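Local coordinates for sulfite dehydrogenase (Paracoccus pantotrophus, PDB 2XTS), which oxidises protein-bound sulfane sulfur at a molybdenum cofactor, as the SoxC part of the sulfane dehydrogenase SoxCD, in complex with a haem c cytochrome, at the interface of chains A and B. Residues are numbered along the deposited sequence; one frame, centred on the assembly and turned at random. Chains: chain A, Sulfite dehydrogenase; chain B, Cytochrome.

Contact 1: the interface of chains A and B. Residues chain A 233-237; chain B 22-23, 26.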
loop_
_atom_site.group_PDB
_atom_site.type_symbol
_atom_site.label_atom_id
_atom_site.label_comp_id
_atom_site.label_asym_id
_atom_site.label_seq_id
_atom_site.Cartn_x
_atom_site.Cartn_y
_atom_site.Cartn_z
ATOM N N TYR A 233 10.110 -6.915 33.487
ATOM C CA TYR A 233 9.660 -7.242 34.839
ATOM C C TYR A 233 9.666 -8.762 35.030
ATOM O O TYR A 233 9.773 -9.543 34.066
ATOM C CB TYR A 233 8.250 -6.635 35.082
ATOM C CG TYR A 233 8.182 -5.144 34.924
ATOM C CD1 TYR A 233 8.626 -4.301 35.910
ATOM C CD2 TYR A 233 7.637 -4.580 33.817
ATOM C CE1 TYR A 233 8.582 -2.926 35.760
ATOM C CE2 TYR A 233 7.582 -3.213 33.663
ATOM C CZ TYR A 233 8.039 -2.385 34.631
ATOM O OH TYR A 233 7.966 -1.024 34.425
ATOM N N ASP A 234 9.520 -9.178 36.285
ATOM C CA ASP A 234 9.504 -10.601 36.627
ATOM C C ASP A 234 8.114 -11.210 36.601
ATOM O O ASP A 234 7.955 -12.406 36.735
ATOM C CB ASP A 234 10.229 -10.871 37.966
ATOM C CG ASP A 234 9.562 -10.210 39.166
ATOM O OD1 ASP A 234 8.535 -9.503 39.020
ATOM O OD2 ASP A 234 10.095 -10.411 40.288
ATOM N N LYS A 235 7.114 -10.367 36.366
ATOM C CA LYS A 235 5.701 -10.775 36.320
ATOM C C LYS A 235 4.928 -9.795 35.462
ATOM O O LYS A 235 5.418 -8.714 35.190
ATOM C CB LYS A 235 5.067 -10.830 37.709
ATOM C CG LYS A 235 5.160 -9.580 38.494
ATOM C CD LYS A 235 4.614 -9.772 39.902
ATOM C CE LYS A 235 5.307 -10.911 40.664
ATOM N NZ LYS A 235 5.122 -10.927 42.163
ATOM N N ALA A 236 3.722 -10.177 35.051
ATOM C CA ALA A 236 2.877 -9.315 34.266
ATOM C C ALA A 236 2.486 -8.103 35.107
ATOM O O ALA A 236 2.281 -8.218 36.319
ATOM C CB ALA A 236 1.644 -10.079 33.805
ATOM N N VAL A 237 2.338 -6.952 34.478
ATOM C CA VAL A 237 1.926 -5.776 35.211
ATOM C C VAL A 237 0.440 -5.848 35.627
ATOM O O VAL A 237 0.063 -5.370 36.684
ATOM C CB VAL A 237 2.217 -4.504 34.379
ATOM C CG1 VAL A 237 1.612 -3.269 35.027
ATOM C CG2 VAL A 237 3.728 -4.379 34.143
ATOM N N LEU B 22 2.830 -3.030 39.862
ATOM C CA LEU B 22 2.455 -4.427 39.684
ATOM C C LEU B 22 1.593 -4.902 40.867
ATOM O O LEU B 22 1.566 -4.244 41.886
ATOM C CB LEU B 22 3.709 -5.271 39.475
ATOM C CG LEU B 22 4.449 -4.945 38.151
ATOM C CD1 LEU B 22 5.368 -3.748 38.257
ATOM C CD2 LEU B 22 5.205 -6.147 37.587
ATOM N N PRO B 23 0.870 -6.032 40.722
ATOM C CA PRO B 23 -0.105 -6.423 41.754
ATOM C C PRO B 23 0.480 -6.645 43.139
ATOM O O PRO B 23 -0.220 -6.459 44.132
ATOM C CB PRO B 23 -0.732 -7.707 41.194
ATOM C CG PRO B 23 -0.578 -7.534 39.705
ATOM C CD PRO B 23 0.739 -6.852 39.509
ATOM N N GLN B 26 5.200 -3.742 43.630
ATOM C CA GLN B 26 6.386 -3.217 42.957
ATOM C C GLN B 26 5.957 -1.947 42.208
ATOM O O GLN B 26 4.962 -1.959 41.482
ATOM C CB GLN B 26 6.949 -4.202 41.939
ATOM C CG GLN B 26 7.653 -5.447 42.449
ATOM C CD GLN B 26 8.152 -6.293 41.276
ATOM O OE1 GLN B 26 8.898 -5.804 40.417
ATOM N NE2 GLN B 26 7.698 -7.542 41.205
HETATM O O HOH W 1 10.236 -6.855 38.161
#
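A:Asp234, A:Lys235 and A:Val237 meet B:Leu22 and B:Gln26 in a heteromeric loop-to-loop interface between the molybdenum-cofactor subunit and the cytochrome subunit of SoxCD. It helps hold the two together, and it illustrates how a small apolar plug can be paired with a polar clasp. The plug is B:Leu22, which hides 81 Å² of its surface against the loop that follows strand 227-233 of chain A. CG anti to the carbonyl carbon points the isobutyl group towards A:Lys235 and A:Val237, and chi2 of 83° spreads its methyls to different neighbours. CD2 lies 3.6 Å from CG of A:Lys235, near the root of that side chain, and it also packs against the CB of A:Tyr233. CD1 approaches the CD1-CE1 side of the phenol ring from off its plane, 4.1 Å from CD1 of A:Tyr233. A:Val237 closes another side of the plug, its side chain running at about a right angle to that of B:Leu22 and touching the branch point CG with its CG2 methyl. The neighbouring B:Pro23 sets its ring carbon CD 3.3 Å from the carbonyl O of A:Val237, extending the packing along the backbone.

The clasp is the primary amide of B:Gln26. Its NE2 donates a nearly straight hydrogen bond (173° at the hydrogen) to OD1 of the A:Asp234 carboxylate at 3.1 Å. The acceptor lies in the amide plane and is met on its syn side, although the two flat groups stand 82° apart. This uses one end of the amide; the other reaches chain A through a water. B:Gln26 OE1 lies 2.8 Å from the oxygen of water 1, which also pairs with the backbone N of A:Asp234. Both ends of the amide are thereby tied to one residue, which should limit its rotation. The same water sits in the ring plane at the edge of A:Tyr233, and 3.1 Å separates its oxygen from A:Asp234 N.

Contact 2: the interface of chains A and B. Residues chain A 97-99; chain B 7-9.
Between A:Leu99 and B:Glu8 runs an antiparallel beta bridge, a heteromeric backbone-to-backbone interface that helps fasten the N-terminal segment of the cytochrome to the molybdenum-cofactor subunit. It serves as an example of edge pairing, in which a short extended segment is held through its main chain together with side-chain packing. Strand 7-8 of chain B lies beside the start of strand 99-101 of chain A. The backbone N of B:Ala9 donates a hydrogen bond of 2.9 Å to the carbonyl O of A:Pro98, fairly straight at the hydrogen (168°) but with the donor well above the carbonyl plane.

Side chains add packing around this bond. The methyl CB of B:Ala9 comes in at the CB corner of the proline ring, 4.0 Å from CB of A:Pro98. At the neighbouring position A:Leu99 turns its CD2 methyl towards the backbone carbonyl of B:Arg7, 3.5 Å from that O. B:Glu8 hides 59 Å² of its surface against chain A. Its CG is anti to the backbone N (chi1 -170°) and the chain stays extended, carrying the carboxylate towards A:Lys97, whose side chain it crosses at about a right angle. The touching parts are aliphatic on the lysine side: CG of A:Lys97 lies 3.9 Å from the carboxylate carbon CD of B:Glu8. The amino nitrogen NZ remains 4.5 Å from OE1 of B:Glu8, too far for a direct contact, though the opposite charges may still attract. Within chain B, the side chain of B:Arg7 runs forward alongside the backbone, which may help steady the strand, its guanidinium NH1 donating a 2.9 Å hydrogen bond to the carbonyl O of B:Glu8.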
loop_
_atom_site.group_PDB
_atom_site.type_symbol
_atom_site.label_atom_id
_atom_site.label_comp_id
_atom_site.label_asym_id
_atom_site.label_seq_id
_atom_site.Cartn_x
_atom_site.Cartn_y
_atom_site.Cartn_z
ATOM N N LYS A 97 21.765 -2.763 31.564
ATOM C CA LYS A 97 21.934 -1.320 31.416
ATOM C C LYS A 97 20.655 -0.737 30.823
ATOM O O LYS A 97 20.317 -1.067 29.690
ATOM C CB LYS A 97 23.120 -0.988 30.496
ATOM C CG LYS A 97 23.447 0.497 30.440
ATOM C CD LYS A 97 24.600 0.807 29.512
ATOM C CE LYS A 97 25.941 0.537 30.160
ATOM N NZ LYS A 97 27.032 0.983 29.246
ATOM N N PRO A 98 19.942 0.114 31.578
ATOM C CA PRO A 98 18.764 0.744 31.000
ATOM C C PRO A 98 19.215 1.775 29.980
ATOM O O PRO A 98 20.219 2.468 30.188
ATOM C CB PRO A 98 18.110 1.417 32.189
ATOM C CG PRO A 98 19.260 1.750 33.097
ATOM C CD PRO A 98 20.233 0.639 32.920
ATOM N N LEU A 99 18.465 1.902 28.891
ATOM C CA LEU A 99 18.868 2.721 27.740
ATOM C C LEU A 99 17.798 3.711 27.302
ATOM O O LEU A 99 16.612 3.482 27.507
ATOM C CB LEU A 99 19.223 1.837 26.539
ATOM C CG LEU A 99 20.420 0.903 26.729
ATOM C CD1 LEU A 99 20.558 -0.057 25.562
ATOM C CD2 LEU A 99 21.734 1.655 27.000
ATOM N N ARG B 7 22.144 5.353 24.785
ATOM C CA ARG B 7 22.930 5.757 25.951
ATOM C C ARG B 7 22.196 5.388 27.235
ATOM O O ARG B 7 20.994 5.093 27.213
ATOM C CB ARG B 7 23.308 7.235 25.872
ATOM C CG ARG B 7 22.155 8.182 25.705
ATOM C CD ARG B 7 21.635 8.650 27.022
ATOM N NE ARG B 7 20.495 9.553 26.887
ATOM C CZ ARG B 7 19.673 9.868 27.881
ATOM N NH1 ARG B 7 19.857 9.338 29.090
ATOM N NH2 ARG B 7 18.658 10.696 27.665
ATOM N N GLU B 8 22.934 5.358 28.345
ATOM C CA GLU B 8 22.372 4.934 29.611
ATOM C C GLU B 8 21.293 5.900 30.095
ATOM O O GLU B 8 21.471 7.126 30.131
ATOM C CB GLU B 8 23.446 4.789 30.694
ATOM C CG GLU B 8 22.906 4.102 31.952
ATOM C CD GLU B 8 23.973 3.504 32.841
ATOM O OE1 GLU B 8 25.172 3.565 32.486
ATOM O OE2 GLU B 8 23.590 2.969 33.901
ATOM N N ALA B 9 20.154 5.325 30.459
ATOM C CA ALA B 9 19.073 6.077 31.045
ATOM C C ALA B 9 19.477 6.523 32.457
ATOM O O ALA B 9 20.074 5.748 33.203
ATOM C CB ALA B 9 17.812 5.226 31.101
#

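About 21 Å separates the centres of the C-alpha atoms of contact 1 and contact 2. They share no residue, but the chain B segments belong to the same N-terminal stretch, with helix 11-17 between them. On chain A they use the loops after strand 227-233 and before strand 99-101, plus the latter's first residue. Contact 1 relies largely on side chains and a water, with some chain A backbone, whereas contact 2 combines a backbone bridge with side-chain packing. Together they hold this stretch of the cytochrome at two separated places, which probably restricts its movement over chain A. The deposited assembly contains two copies of each subunit.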